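Local atomic coordinates of Tat-secreted protein Rv2525c (Mycobacterium tuberculosis, PDB entry 4PMR), a protein that may act as a peptidoglycan hydrolase with glycosidase activity and, in vitro, cleaves p-nitrophenyl esters with a preference for the butyrate. Residues S108-P113 and H162-P167. Sequence-based numbering, arbitrary orientation.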
loop_
_atom_site.group_PDB
_atom_site.type_symbol
_atom_site.label_atom_id
_atom_site.label_comp_id
_atom_site.label_asym_id
_atom_site.label_seq_id
_atom_site.Cartn_x
_atom_site.Cartn_y
_atom_site.Cartn_z
ATOM N N SER A 108 1.976 1.876 4.907
ATOM C CA SER A 108 3.075 2.551 4.217
ATOM C C SER A 108 4.147 3.111 5.126
ATOM O O SER A 108 3.860 3.767 6.129
ATOM C CB SER A 108 2.573 3.696 3.337
ATOM O OG SER A 108 1.613 3.223 2.405
ATOM N N ILE A 109 5.392 2.829 4.736
ATOM C CA ILE A 109 6.629 3.403 5.243
ATOM C C ILE A 109 7.192 4.147 4.040
ATOM O O ILE A 109 8.118 3.658 3.393
ATOM C CB ILE A 109 7.629 2.375 5.858
ATOM C CG1 ILE A 109 6.913 1.343 6.825
ATOM C CG2 ILE A 109 8.833 3.120 6.525
ATOM C CD1 ILE A 109 6.091 1.926 8.077
ATOM N N ASP A 110 6.559 5.275 3.674
ATOM C CA ASP A 110 6.950 6.080 2.509
ATOM C C ASP A 110 8.132 6.955 2.923
ATOM O O ASP A 110 8.027 8.178 2.951
ATOM C CB ASP A 110 5.741 6.902 2.010
ATOM C CG ASP A 110 6.041 7.883 0.889
ATOM O OD1 ASP A 110 7.000 7.629 0.110
ATOM O OD2 ASP A 110 5.380 8.941 0.839
ATOM N N ASP A 111 9.254 6.299 3.272
ATOM C CA ASP A 111 10.449 6.915 3.845
ATOM C C ASP A 111 11.673 6.055 3.652
ATOM O O ASP A 111 11.568 4.896 3.228
ATOM C CB ASP A 111 10.230 7.131 5.365
ATOM C CG ASP A 111 9.389 8.352 5.687
ATOM O OD1 ASP A 111 9.888 9.479 5.504
ATOM O OD2 ASP A 111 8.206 8.180 6.010
ATOM N N ASN A 112 12.831 6.611 4.017
ATOM C CA ASN A 112 14.130 5.945 4.008
ATOM C C ASN A 112 14.656 5.993 5.456
ATOM O O ASN A 112 15.537 6.790 5.777
ATOM C CB ASN A 112 15.077 6.623 2.997
ATOM C CG ASN A 112 16.368 5.869 2.834
ATOM O OD1 ASN A 112 16.497 4.722 3.275
ATOM N ND2 ASN A 112 17.366 6.509 2.238
ATOM N N PRO A 113 14.030 5.240 6.394
ATOM C CA PRO A 113 14.399 5.412 7.806
ATOM C C PRO A 113 15.734 4.801 8.188
ATOM O O PRO A 113 16.223 3.878 7.538
ATOM C CB PRO A 113 13.263 4.695 8.543
ATOM C CG PRO A 113 12.891 3.576 7.585
ATOM C CD PRO A 113 12.925 4.263 6.252
ATOM N N HIS A 162 9.595 -0.323 -2.426
ATOM C CA HIS A 162 9.803 0.984 -3.076
ATOM C C HIS A 162 11.317 1.209 -3.190
ATOM O O HIS A 162 12.079 0.512 -2.507
ATOM C CB HIS A 162 9.045 2.150 -2.419
ATOM C CG HIS A 162 9.488 2.570 -1.050
ATOM N ND1 HIS A 162 10.677 3.236 -0.853
ATOM C CD2 HIS A 162 8.777 2.597 0.107
ATOM C CE1 HIS A 162 10.718 3.531 0.436
ATOM N NE2 HIS A 162 9.592 3.180 1.053
ATOM N N ASN A 163 11.767 2.131 -4.064
ATOM C CA ASN A 163 13.218 2.176 -4.203
ATOM C C ASN A 163 13.895 3.375 -3.509
ATOM O O ASN A 163 15.095 3.537 -3.661
ATOM C CB ASN A 163 13.630 2.062 -5.657
ATOM C CG ASN A 163 13.380 0.657 -6.190
ATOM O OD1 ASN A 163 13.488 -0.356 -5.471
ATOM N ND2 ASN A 163 13.064 0.562 -7.470
ATOM N N TRP A 164 13.194 4.071 -2.599
ATOM C CA TRP A 164 13.862 5.103 -1.814
ATOM C C TRP A 164 14.664 4.480 -0.650
ATOM O O TRP A 164 14.138 4.206 0.435
ATOM C CB TRP A 164 12.844 6.126 -1.333
ATOM C CG TRP A 164 13.406 7.295 -0.582
ATOM C CD1 TRP A 164 14.699 7.738 -0.563
ATOM C CD2 TRP A 164 12.656 8.214 0.210
ATOM N NE1 TRP A 164 14.812 8.830 0.262
ATOM C CE2 TRP A 164 13.569 9.158 0.734
ATOM C CE3 TRP A 164 11.292 8.329 0.534
ATOM C CZ2 TRP A 164 13.162 10.205 1.564
ATOM C CZ3 TRP A 164 10.888 9.383 1.344
ATOM C CH2 TRP A 164 11.818 10.294 1.861
ATOM N N GLY A 165 15.945 4.285 -0.909
ATOM C CA GLY A 165 16.861 3.659 0.034
ATOM C C GLY A 165 17.167 2.218 -0.337
ATOM O O GLY A 165 17.922 1.552 0.371
ATOM N N SER A 166 16.582 1.716 -1.443
ATOM C CA SER A 166 16.878 0.368 -1.914
ATOM C C SER A 166 18.108 0.408 -2.839
ATOM O O SER A 166 18.182 1.323 -3.657
ATOM C CB SER A 166 15.682 -0.242 -2.643
ATOM O OG SER A 166 14.545 -0.375 -1.804
ATOM N N PRO A 167 19.101 -0.513 -2.784
ATOM C CA PRO A 167 20.213 -0.403 -3.753
ATOM C C PRO A 167 19.667 -0.581 -5.170
ATOM O O PRO A 167 18.734 -1.366 -5.375
ATOM C CB PRO A 167 21.176 -1.530 -3.343
ATOM C CG PRO A 167 20.766 -1.906 -1.950
ATOM C CD PRO A 167 19.282 -1.673 -1.894
#
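His-162 meets the loop 108-113 edge-on, its NE2 donating to Ile-109 O at 2.8 Å with the acceptor close to the imidazole plane and the donor in the carbonyl plane. The same edge brings His-162 CE1 to 3.2 Å from Asp-111 O, a second backbone carbonyl in the ring plane. Across CE1, the other ring nitrogen, His-162 ND1, accepts from Trp-164 N (3.2 Å), so two in-plane bonds restrain the ring's rotation, which fits the tautomer protonated at NE2. Ile-109 O also takes a weak bond from Asp-111 N, closing an inverse gamma turn centred on Asp-110.

With CG anti to its backbone N (chi1 -176°), Trp-164 lays its indole along Asp-111 and Asn-112. Asn-112 CB sits over one indole face, 3.6 Å from the centroid of the five-membered ring, a CH-pi contact; farther along, Trp-164 CZ3 touches Asp-111 CA at 3.5 Å. The Asn-112 amide is tilted 57° to the indole; its OD1 is 3.4 Å from Gly-165 CA, within a type II turn from Asn-163 to Ser-166, and hydrogen-bonded to Lys-145 NZ. Asp-110 OD2 and Asp-111 OD2 are hydrogen-bonded to Gln-67 NE2 and Trp-76 NE1, respectively, and a buffer molecule beside Asp-110 is consistent with a pocket here. The loops follow strands 105-108 and 158-161 of the TIM-barrel-like domain, which pair in parallel with strand 138-142 on its two sides; its Tyr-141 ring meets His-162, while Ile-109 packs on helix 115-133.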